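Side-chain contacts in endo-beta-mannanase (Rhizomucor miehei, PDB 4QP0), which probably hydrolyses internal beta-1,4-mannosidic linkages in mannans, galactomannans and glucomannans: residues 54-59 and 143-148; 62-67 and 86-91; 147-152 and 159-164. One frame throughout, in Å; residues are numbered along the deposited sequence.

Interaction 1. Residues 54-59 and 143-148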
loop_
_atom_site.group_PDB
_atom_site.type_symbol
_atom_site.label_atom_id
_atom_site.label_comp_id
_atom_site.label_asym_id
_atom_site.label_seq_id
_atom_site.Cartn_x
_atom_site.Cartn_y
_atom_site.Cartn_z
ATOM N N THR A 54 4.262 3.138 -2.387
ATOM C CA THR A 54 4.844 4.199 -1.561
ATOM C C THR A 54 3.785 5.118 -0.948
ATOM O O THR A 54 2.636 5.131 -1.381
ATOM C CB THR A 54 5.902 5.021 -2.345
ATOM O OG1 THR A 54 6.511 5.993 -1.482
ATOM C CG2 THR A 54 5.288 5.725 -3.549
ATOM N N TRP A 55 4.208 5.886 0.052
ATOM C CA TRP A 55 3.359 6.777 0.848
ATOM C C TRP A 55 2.972 8.037 0.117
ATOM O O TRP A 55 3.842 8.716 -0.441
ATOM C CB TRP A 55 4.119 7.178 2.113
ATOM C CG TRP A 55 4.201 6.142 3.220
ATOM C CD1 TRP A 55 4.796 6.297 4.474
ATOM C CD2 TRP A 55 3.650 4.772 3.235
ATOM N NE1 TRP A 55 4.668 5.161 5.227
ATOM C CE2 TRP A 55 3.985 4.211 4.552
ATOM C CE3 TRP A 55 2.933 3.988 2.328
ATOM C CZ2 TRP A 55 3.631 2.913 4.914
ATOM C CZ3 TRP A 55 2.581 2.683 2.706
ATOM C CH2 TRP A 55 2.924 2.159 3.970
ATOM N N LEU A 56 1.676 8.364 0.123
ATOM C CA LEU A 56 1.186 9.670 -0.356
ATOM C C LEU A 56 0.327 10.337 0.720
ATOM O O LEU A 56 -0.742 10.890 0.443
ATOM C CB LEU A 56 0.401 9.555 -1.669
ATOM C CG LEU A 56 0.609 10.679 -2.710
ATOM C CD1 LEU A 56 -0.389 10.578 -3.851
ATOM C CD2 LEU A 56 0.550 12.076 -2.107
ATOM N N PHE A 57 0.813 10.251 1.950
ATOM C CA PHE A 57 0.233 10.903 3.111
ATOM C C PHE A 57 1.419 11.349 3.957
ATOM O O PHE A 57 2.491 10.729 3.899
ATOM C CB PHE A 57 -0.643 9.925 3.908
ATOM C CG PHE A 57 0.107 8.724 4.430
ATOM C CD1 PHE A 57 0.644 8.725 5.715
ATOM C CD2 PHE A 57 0.287 7.593 3.631
ATOM C CE1 PHE A 57 1.347 7.632 6.186
ATOM C CE2 PHE A 57 0.987 6.495 4.099
ATOM C CZ PHE A 57 1.525 6.517 5.372
ATOM N N ASN A 58 1.249 12.431 4.708
ATOM C CA ASN A 58 2.310 12.928 5.585
ATOM C C ASN A 58 1.763 14.069 6.424
ATOM O O ASN A 58 1.821 15.228 6.025
ATOM C CB ASN A 58 3.551 13.369 4.786
ATOM C CG ASN A 58 4.781 13.543 5.659
ATOM O OD1 ASN A 58 4.686 13.993 6.803
ATOM N ND2 ASN A 58 5.953 13.189 5.120
ATOM N N LEU A 59 1.229 13.722 7.588
ATOM C CA LEU A 59 0.541 14.679 8.449
ATOM C C LEU A 59 1.414 15.075 9.641
ATOM O O LEU A 59 1.825 14.217 10.434
ATOM C CB LEU A 59 -0.795 14.106 8.925
ATOM C CG LEU A 59 -1.871 13.762 7.892
ATOM C CD1 LEU A 59 -1.871 12.277 7.543
ATOM C CD2 LEU A 59 -3.235 14.184 8.433
ATOM N N LYS A 143 -11.878 13.034 2.711
ATOM C CA LYS A 143 -12.423 13.227 1.371
ATOM C C LYS A 143 -11.802 14.430 0.657
ATOM O O LYS A 143 -11.242 14.286 -0.439
ATOM C CB LYS A 143 -13.940 13.356 1.414
ATOM C CG LYS A 143 -14.668 12.030 1.523
ATOM C CD LYS A 143 -16.165 12.259 1.660
ATOM C CE LYS A 143 -16.915 10.935 1.679
ATOM N NZ LYS A 143 -18.380 11.140 1.842
ATOM N N GLU A 144 -11.877 15.603 1.280
ATOM C CA GLU A 144 -11.306 16.809 0.679
ATOM C C GLU A 144 -9.816 16.641 0.334
ATOM O O GLU A 144 -9.346 17.200 -0.656
ATOM C CB GLU A 144 -11.573 18.062 1.533
ATOM C CG GLU A 144 -10.823 18.141 2.860
ATOM C CD GLU A 144 -11.117 19.409 3.663
ATOM O OE1 GLU A 144 -10.649 19.502 4.828
ATOM O OE2 GLU A 144 -11.808 20.314 3.137
ATOM N N TYR A 145 -9.094 15.849 1.129
ATOM C CA TYR A 145 -7.692 15.535 0.842
ATOM C C TYR A 145 -7.583 14.668 -0.407
ATOM O O TYR A 145 -6.777 14.957 -1.302
ATOM C CB TYR A 145 -7.017 14.850 2.031
ATOM C CG TYR A 145 -5.568 14.468 1.785
ATOM C CD1 TYR A 145 -4.571 15.444 1.726
ATOM C CD2 TYR A 145 -5.192 13.136 1.607
ATOM C CE1 TYR A 145 -3.243 15.109 1.510
ATOM C CE2 TYR A 145 -3.859 12.787 1.379
ATOM C CZ TYR A 145 -2.888 13.775 1.334
ATOM O OH TYR A 145 -1.565 13.451 1.112
ATOM N N ILE A 146 -8.408 13.618 -0.463
ATOM C CA ILE A 146 -8.461 12.712 -1.609
ATOM C C ILE A 146 -8.759 13.498 -2.882
ATOM O O ILE A 146 -8.035 13.374 -3.870
ATOM C CB ILE A 146 -9.480 11.569 -1.382
ATOM C CG1 ILE A 146 -8.883 10.527 -0.441
ATOM C CG2 ILE A 146 -9.911 10.916 -2.693
ATOM C CD1 ILE A 146 -9.903 9.571 0.142
ATOM N N SER A 147 -9.798 14.326 -2.838
ATOM C CA SER A 147 -10.156 15.205 -3.953
ATOM C C SER A 147 -8.979 16.050 -4.412
ATOM O O SER A 147 -8.722 16.159 -5.602
ATOM C CB SER A 147 -11.315 16.125 -3.561
ATOM O OG SER A 147 -11.420 17.219 -4.462
ATOM N N HIS A 148 -8.274 16.649 -3.459
ATOM C CA HIS A 148 -7.141 17.511 -3.753
ATOM C C HIS A 148 -6.037 16.756 -4.445
ATOM O O HIS A 148 -5.475 17.228 -5.436
ATOM C CB HIS A 148 -6.632 18.136 -2.461
ATOM C CG HIS A 148 -5.603 19.211 -2.669
ATOM N ND1 HIS A 148 -5.866 20.511 -2.457
ATOM C CD2 HIS A 148 -4.281 19.140 -3.090
ATOM C CE1 HIS A 148 -4.771 21.238 -2.726
ATOM N NE2 HIS A 148 -3.802 20.397 -3.118
#

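Interaction 2. Residues 62-67 and 86-91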
loop_
_atom_site.group_PDB
_atom_site.type_symbol
_atom_site.label_atom_id
_atom_site.label_comp_id
_atom_site.label_asym_id
_atom_site.label_seq_id
_atom_site.Cartn_x
_atom_site.Cartn_y
_atom_site.Cartn_z
ATOM N N ASP A 62 7.027 18.477 10.243
ATOM C CA ASP A 62 8.447 18.278 9.959
ATOM C C ASP A 62 8.794 18.971 8.644
ATOM O O ASP A 62 7.939 19.633 8.043
ATOM C CB ASP A 62 8.795 16.784 9.897
ATOM C CG ASP A 62 8.916 16.145 11.280
ATOM O OD1 ASP A 62 9.514 16.768 12.188
ATOM O OD2 ASP A 62 8.424 15.006 11.455
ATOM N N SER A 63 10.044 18.805 8.205
ATOM C CA SER A 63 10.562 19.422 6.982
ATOM C C SER A 63 9.665 19.179 5.766
ATOM O O SER A 63 9.465 20.078 4.952
ATOM C CB SER A 63 11.978 18.918 6.698
ATOM O OG SER A 63 12.786 18.998 7.860
ATOM N N VAL A 64 9.140 17.958 5.655
ATOM C CA VAL A 64 8.174 17.599 4.615
ATOM C C VAL A 64 6.834 17.327 5.282
ATOM O O VAL A 64 6.756 16.549 6.230
ATOM C CB VAL A 64 8.631 16.356 3.806
ATOM C CG1 VAL A 64 7.624 15.989 2.728
ATOM C CG2 VAL A 64 9.996 16.599 3.174
ATOM N N TRP A 65 5.785 17.993 4.814
ATOM C CA TRP A 65 4.430 17.677 5.261
ATOM C C TRP A 65 3.454 17.873 4.145
ATOM O O TRP A 65 3.639 18.760 3.309
ATOM C CB TRP A 65 4.032 18.499 6.483
ATOM C CG TRP A 65 3.936 19.993 6.254
ATOM C CD1 TRP A 65 4.975 20.926 6.272
ATOM C CD2 TRP A 65 2.720 20.787 5.986
ATOM N NE1 TRP A 65 4.504 22.197 6.038
ATOM C CE2 TRP A 65 3.163 22.186 5.860
ATOM C CE3 TRP A 65 1.372 20.493 5.842
ATOM C CZ2 TRP A 65 2.271 23.220 5.602
ATOM C CZ3 TRP A 65 0.483 21.545 5.583
ATOM C CH2 TRP A 65 0.924 22.874 5.467
ATOM N N PHE A 66 2.425 17.027 4.098
ATOM C CA PHE A 66 1.344 17.187 3.116
ATOM C C PHE A 66 0.061 17.710 3.755
ATOM O O PHE A 66 -0.691 18.438 3.113
ATOM C CB PHE A 66 1.067 15.891 2.334
ATOM C CG PHE A 66 2.268 15.342 1.603
ATOM C CD1 PHE A 66 3.280 16.179 1.147
ATOM C CD2 PHE A 66 2.370 13.975 1.344
ATOM C CE1 PHE A 66 4.381 15.659 0.475
ATOM C CE2 PHE A 66 3.471 13.455 0.675
ATOM C CZ PHE A 66 4.475 14.300 0.236
ATOM N N GLN A 67 -0.189 17.311 5.002
ATOM C CA GLN A 67 -1.319 17.821 5.786
ATOM C C GLN A 67 -0.861 18.239 7.173
ATOM O O GLN A 67 0.180 17.791 7.656
ATOM C CB GLN A 67 -2.405 16.769 5.952
ATOM C CG GLN A 67 -3.375 16.637 4.804
ATOM C CD GLN A 67 -4.155 15.337 4.885
ATOM O OE1 GLN A 67 -3.580 14.241 4.849
ATOM N NE2 GLN A 67 -5.469 15.450 4.989
ATOM N N LEU A 86 3.591 18.630 -1.831
ATOM C CA LEU A 86 3.139 17.746 -2.909
ATOM C C LEU A 86 3.944 17.828 -4.197
ATOM O O LEU A 86 3.884 16.914 -5.022
ATOM C CB LEU A 86 1.653 17.986 -3.198
ATOM C CG LEU A 86 0.708 17.488 -2.098
ATOM C CD1 LEU A 86 -0.715 17.983 -2.315
ATOM C CD2 LEU A 86 0.752 15.966 -1.986
ATOM N N GLY A 87 4.695 18.916 -4.363
ATOM C CA GLY A 87 5.619 19.060 -5.480
ATOM C C GLY A 87 6.670 17.963 -5.466
ATOM O O GLY A 87 7.197 17.576 -6.520
ATOM N N ARG A 88 6.975 17.465 -4.263
ATOM C CA ARG A 88 7.825 16.284 -4.091
ATOM C C ARG A 88 7.195 15.041 -4.739
ATOM O O ARG A 88 7.904 14.183 -5.286
ATOM C CB ARG A 88 8.099 16.018 -2.610
ATOM C CG ARG A 88 9.146 16.924 -1.973
ATOM C CD ARG A 88 9.492 16.439 -0.573
ATOM N NE ARG A 88 10.735 17.018 -0.076
ATOM C CZ ARG A 88 11.941 16.465 -0.211
ATOM N NH1 ARG A 88 12.095 15.294 -0.828
ATOM N NH2 ARG A 88 13.006 17.086 0.280
ATOM N N ILE A 89 5.868 14.943 -4.671
ATOM C CA ILE A 89 5.160 13.841 -5.320
ATOM C C ILE A 89 5.238 14.010 -6.838
ATOM O O ILE A 89 5.535 13.045 -7.550
ATOM C CB ILE A 89 3.703 13.700 -4.824
ATOM C CG1 ILE A 89 3.665 13.452 -3.314
ATOM C CG2 ILE A 89 2.977 12.578 -5.556
ATOM C CD1 ILE A 89 4.432 12.230 -2.835
ATOM N N ASP A 90 5.011 15.243 -7.314
ATOM C CA ASP A 90 5.121 15.583 -8.733
ATOM C C ASP A 90 6.447 15.071 -9.299
ATOM O O ASP A 90 6.491 14.493 -10.377
ATOM C CB ASP A 90 5.026 17.106 -8.949
ATOM C CG ASP A 90 3.618 17.685 -8.690
ATOM O OD1 ASP A 90 2.662 16.950 -8.355
ATOM O OD2 ASP A 90 3.467 18.912 -8.834
ATOM N N TYR A 91 7.526 15.289 -8.558
ATOM C CA TYR A 91 8.846 14.871 -9.000
ATOM C C TYR A 91 8.974 13.353 -9.011
ATOM O O TYR A 91 9.600 12.784 -9.909
ATOM C CB TYR A 91 9.942 15.521 -8.151
ATOM C CG TYR A 91 11.339 15.172 -8.622
ATOM C CD1 TYR A 91 11.907 15.807 -9.731
ATOM C CD2 TYR A 91 12.090 14.194 -7.967
ATOM C CE1 TYR A 91 13.188 15.478 -10.167
ATOM C CE2 TYR A 91 13.369 13.859 -8.397
ATOM C CZ TYR A 91 13.911 14.503 -9.489
ATOM O OH TYR A 91 15.177 14.163 -9.903
#

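Interaction 3. Residues 147-152 and 159-164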
loop_
_atom_site.group_PDB
_atom_site.type_symbol
_atom_site.label_atom_id
_atom_site.label_comp_id
_atom_site.label_asym_id
_atom_site.label_seq_id
_atom_site.Cartn_x
_atom_site.Cartn_y
_atom_site.Cartn_z
ATOM N N SER A 147 -9.798 14.326 -2.838
ATOM C CA SER A 147 -10.156 15.205 -3.953
ATOM C C SER A 147 -8.979 16.050 -4.412
ATOM O O SER A 147 -8.722 16.159 -5.602
ATOM C CB SER A 147 -11.315 16.125 -3.561
ATOM O OG SER A 147 -11.420 17.219 -4.462
ATOM N N HIS A 148 -8.274 16.649 -3.459
ATOM C CA HIS A 148 -7.141 17.511 -3.753
ATOM C C HIS A 148 -6.037 16.756 -4.445
ATOM O O HIS A 148 -5.475 17.228 -5.436
ATOM C CB HIS A 148 -6.632 18.136 -2.461
ATOM C CG HIS A 148 -5.603 19.211 -2.669
ATOM N ND1 HIS A 148 -5.866 20.511 -2.457
ATOM C CD2 HIS A 148 -4.281 19.140 -3.090
ATOM C CE1 HIS A 148 -4.771 21.238 -2.726
ATOM N NE2 HIS A 148 -3.802 20.397 -3.118
ATOM N N VAL A 149 -5.724 15.569 -3.934
ATOM C CA VAL A 149 -4.631 14.766 -4.471
ATOM C C VAL A 149 -4.961 14.281 -5.880
ATOM O O VAL A 149 -4.149 14.446 -6.793
ATOM C CB VAL A 149 -4.275 13.583 -3.550
ATOM C CG1 VAL A 149 -3.269 12.657 -4.224
ATOM C CG2 VAL A 149 -3.711 14.097 -2.237
ATOM N N LEU A 150 -6.159 13.721 -6.061
ATOM C CA LEU A 150 -6.577 13.209 -7.378
ATOM C C LEU A 150 -6.704 14.313 -8.435
ATOM O O LEU A 150 -6.442 14.074 -9.618
ATOM C CB LEU A 150 -7.901 12.437 -7.293
ATOM C CG LEU A 150 -8.141 11.305 -6.289
ATOM C CD1 LEU A 150 -9.365 10.500 -6.700
ATOM C CD2 LEU A 150 -6.947 10.391 -6.139
ATOM N N ASN A 151 -7.116 15.505 -7.997
ATOM C CA ASN A 151 -7.308 16.646 -8.894
ATOM C C ASN A 151 -6.036 17.431 -9.205
ATOM O O ASN A 151 -5.979 18.140 -10.211
ATOM C CB ASN A 151 -8.384 17.594 -8.350
ATOM C CG ASN A 151 -9.787 17.072 -8.578
ATOM O OD1 ASN A 151 -10.158 16.722 -9.701
ATOM N ND2 ASN A 151 -10.578 17.017 -7.516
ATOM N N ARG A 152 -5.021 17.304 -8.353
ATOM C CA ARG A 152 -3.789 18.063 -8.515
ATOM C C ARG A 152 -3.215 17.931 -9.916
ATOM O O ARG A 152 -3.101 16.827 -10.439
ATOM C CB ARG A 152 -2.736 17.639 -7.487
ATOM C CG ARG A 152 -1.557 18.597 -7.430
ATOM C CD ARG A 152 -0.386 18.080 -6.609
ATOM N NE ARG A 152 0.860 18.777 -6.955
ATOM C CZ ARG A 152 1.175 20.015 -6.567
ATOM N NH1 ARG A 152 0.347 20.726 -5.812
ATOM N NH2 ARG A 152 2.328 20.544 -6.937
ATOM N N VAL A 159 0.028 17.021 -16.148
ATOM C CA VAL A 159 -0.957 15.941 -16.088
ATOM C C VAL A 159 -1.589 15.860 -14.696
ATOM O O VAL A 159 -0.879 15.785 -13.686
ATOM C CB VAL A 159 -0.319 14.569 -16.440
ATOM C CG1 VAL A 159 -1.398 13.515 -16.632
ATOM C CG2 VAL A 159 0.547 14.664 -17.698
ATOM N N LYS A 160 -2.922 15.882 -14.645
ATOM C CA LYS A 160 -3.645 15.692 -13.388
ATOM C C LYS A 160 -3.367 14.276 -12.895
ATOM O O LYS A 160 -3.208 13.363 -13.709
ATOM C CB LYS A 160 -5.151 15.900 -13.566
ATOM C CG LYS A 160 -5.552 17.304 -13.994
ATOM C CD LYS A 160 -7.040 17.555 -13.793
ATOM C CE LYS A 160 -7.465 18.853 -14.461
ATOM N NZ LYS A 160 -8.903 19.162 -14.223
ATOM N N TYR A 161 -3.296 14.103 -11.572
ATOM C CA TYR A 161 -3.030 12.792 -10.968
ATOM C C TYR A 161 -4.021 11.752 -11.463
ATOM O O TYR A 161 -3.617 10.699 -11.970
ATOM C CB TYR A 161 -3.065 12.874 -9.443
ATOM C CG TYR A 161 -1.831 13.481 -8.817
ATOM C CD1 TYR A 161 -0.956 14.285 -9.563
ATOM C CD2 TYR A 161 -1.543 13.270 -7.475
ATOM C CE1 TYR A 161 0.175 14.843 -8.989
ATOM C CE2 TYR A 161 -0.417 13.835 -6.889
ATOM C CZ TYR A 161 0.437 14.617 -7.650
ATOM O OH TYR A 161 1.557 15.166 -7.064
ATOM N N LYS A 162 -5.311 12.072 -11.355
ATOM C CA LYS A 162 -6.371 11.180 -11.808
ATOM C C LYS A 162 -6.281 10.782 -13.293
ATOM O O LYS A 162 -6.870 9.785 -13.707
ATOM C CB LYS A 162 -7.741 11.778 -11.497
ATOM C CG LYS A 162 -8.043 13.081 -12.205
ATOM C CD LYS A 162 -9.330 13.684 -11.666
ATOM C CE LYS A 162 -9.791 14.851 -12.526
ATOM N NZ LYS A 162 -10.976 15.564 -11.955
ATOM N N ASP A 163 -5.560 11.565 -14.090
ATOM C CA ASP A 163 -5.422 11.265 -15.512
ATOM C C ASP A 163 -4.042 10.689 -15.840
ATOM O O ASP A 163 -3.732 10.454 -17.005
ATOM C CB ASP A 163 -5.706 12.504 -16.363
ATOM C CG ASP A 163 -7.132 13.020 -16.195
ATOM O OD1 ASP A 163 -8.076 12.205 -16.087
ATOM O OD2 ASP A 163 -7.307 14.255 -16.179
ATOM N N ASP A 164 -3.236 10.439 -14.810
ATOM C CA ASP A 164 -1.858 10.001 -15.012
ATOM C C ASP A 164 -1.661 8.472 -15.072
ATOM O O ASP A 164 -1.715 7.805 -14.046
ATOM C CB ASP A 164 -0.938 10.616 -13.953
ATOM C CG ASP A 164 0.478 10.791 -14.456
ATOM O OD1 ASP A 164 0.924 9.964 -15.280
ATOM O OD2 ASP A 164 1.144 11.764 -14.042
#

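Interaction 1. Residues 54-59 and 143-148
Y145 reaches from residues 143-148 of helix 136-151 to the chain at L56 and F57, just where strand 51-55 gives way to loop. Its CB points at this segment, and CG stands anti to the backbone N (chi1 179°), which sends the ring outward from the helix rather than back along it. Up the ring, contact grows steadily closer. CE2 passes 3.8 Å from L56 O, CZ lies slightly nearer to the same oxygen, and the phenol oxygen finally closes on it: Y145 OH donates a hydrogen bond to L56 O at 2.8 Å. The carbonyl oxygen lies at the ring edge, in the plane of the tyrosine. Relative to the peptide, however, the hydroxyl arrives 38° out of the carbonyl plane and misses the lone-pair direction; the C=O...O angle is 128°. Within the two segments the other neighbours of the hydroxyl are carbons, with L56 CD2 4.1 Å from Y145 OH and F57 CA 3.7 Å from it. A tyrosine suits the place because its rigid ring spans the gap, about 9.5 Å between the CA atoms of F57 and Y145, and presents its hydroxyl to a buried carbonyl. The F57 ring leads away from the helix, and its CZ sits 3.2 Å above one face of the W55 indole, toward the rim.

In the TIM barrel, strand 51-55 lies between parallel strands 17-25 and 102-106. The backbone of L56 is still hydrogen-bonded to T106, and its side chain packs on F105. Helix 136-151 runs outside the barrel, where I146 meets Y205 and I206 of helix 192-209, while Y145 also touches Q67 at the start of strand 67-70.

Interaction 2. Residues 62-67 and 86-91
R88 NE, already donating a hydrogen bond to D83 O, is met by V64 CG2 at 3.4 Å. A second nitrogen of the same guanidinium, NH1, is hydrogen-bonded to S32 O, so two backbone carbonyls fix the rotation of the group while the valine supplies an apolar neighbour. The two methyls of V64 share the work: CG1 and CG2 are each 3.8 Å from R88 CD, so the methylene lies against the fork of the branched side chain. The arginine is extended from CG to NE, and that length carries its charged end past the valine to the carbonyls; a long aliphatic stem with a polar tip fits this partly exposed position well.

Both segments belong to the connection between barrel strand 51-55 and helix 87-98, the first half of a beta-alpha-beta unit that ends in strand 102-106. The connection is long and includes the small hairpin of strands 67-70 and 75-78, and residues 62-67 pack against the start of the helix.

F66 makes the apolar part of the contact. With CG beside the backbone N and anti to the carbonyl carbon (chi1 -57°), its ring lies between the loop and the helix. L86 CD2 sits over one face in a CH-pi contact, 4.1 Å from the centroid of the F66 ring and 16° off its normal. The far end of the ring meets I89 instead: F66 CZ is 3.7 Å from I89 CD1 and equally near I89 CG1, an oblique approach. A flat aromatic can offer a face to leucine and its tip atoms to isoleucine at once. F66 also touches Y145 of helix 136-151, and L86 packs on H148 of that helix.

Interaction 3. Residues 147-152 and 159-164
L150 in the last turn of helix 136-151 and R152 just after it use their carbonyl oxygens to hold the chain at K162 and Y161. K162 N donates to L150 O at 2.9 Å, in the carbonyl plane and on a lone pair. Y161 N donates to R152 O at 3.0 Å and meets it almost end-on, with a C=O...N angle of 170°. A weaker CA-H...O contact adds K160 CA to the same R152 oxygen, 3.2 Å away. A third hydrogen bond joins side chains: K162 NZ lies 2.7 Å from N151 OD1. The lysine reaches it because CG stands between its backbone N and carbonyl carbon (chi1 63°), which lays the extended chain across the L150 carbonyl. The amide of N151 is also tethered through ND2 by weak bonds to O and OG of S147, so both its ends are used.

The helix thus finishes against the short 3-10 turn 161-163, part of the alpha-to-beta loop of the TIM barrel that leads into strand 167-171. Carbonyls that no further helical turn would satisfy are taken up by NH groups of the returning chain.

Apolar and CH-pi packing centres on Y161. R152 CB stands over the middle of one ring face, 4.2 Å from the centroid of the Y161 ring, and the two side chains run alongside each other in the same direction, R152 CD coming to 3.5 Å from Y161 OH. V149 CG1 packs 3.7 Å from Y161 CD2. Tyrosine suits this buried spot by pairing a broad ring with a polar tip.

The ionic partner lies on another helix: D90 of helix 87-98 forms a salt bridge with R152 NH2 through one oxygen and a hydrogen bond with Y161 OH through the other.

Overall arrangement
Interactions 1 and 3 share S147 and H148 of helix 136-151, and L56 CD1 touches V149 CG1 at 3.6 Å, though their centres are about 11 Å apart. Interactions 1 and 2, centres about 10 Å apart, are probably joined by hydrogen bonds from F66 N and Q67 N to N58 O, at 2.7 and 3.1 Å. Between interactions 2 and 3, D90 is the bridge, and beside it I89 CG2 packs 3.3 Å from Y161 OH. In TIM-barrel enzymes the active site lies at the C-terminal ends of the strands; residues 54-59 leave strand 51-55 at that end, whereas interaction 3 precedes the start of strand 167-171.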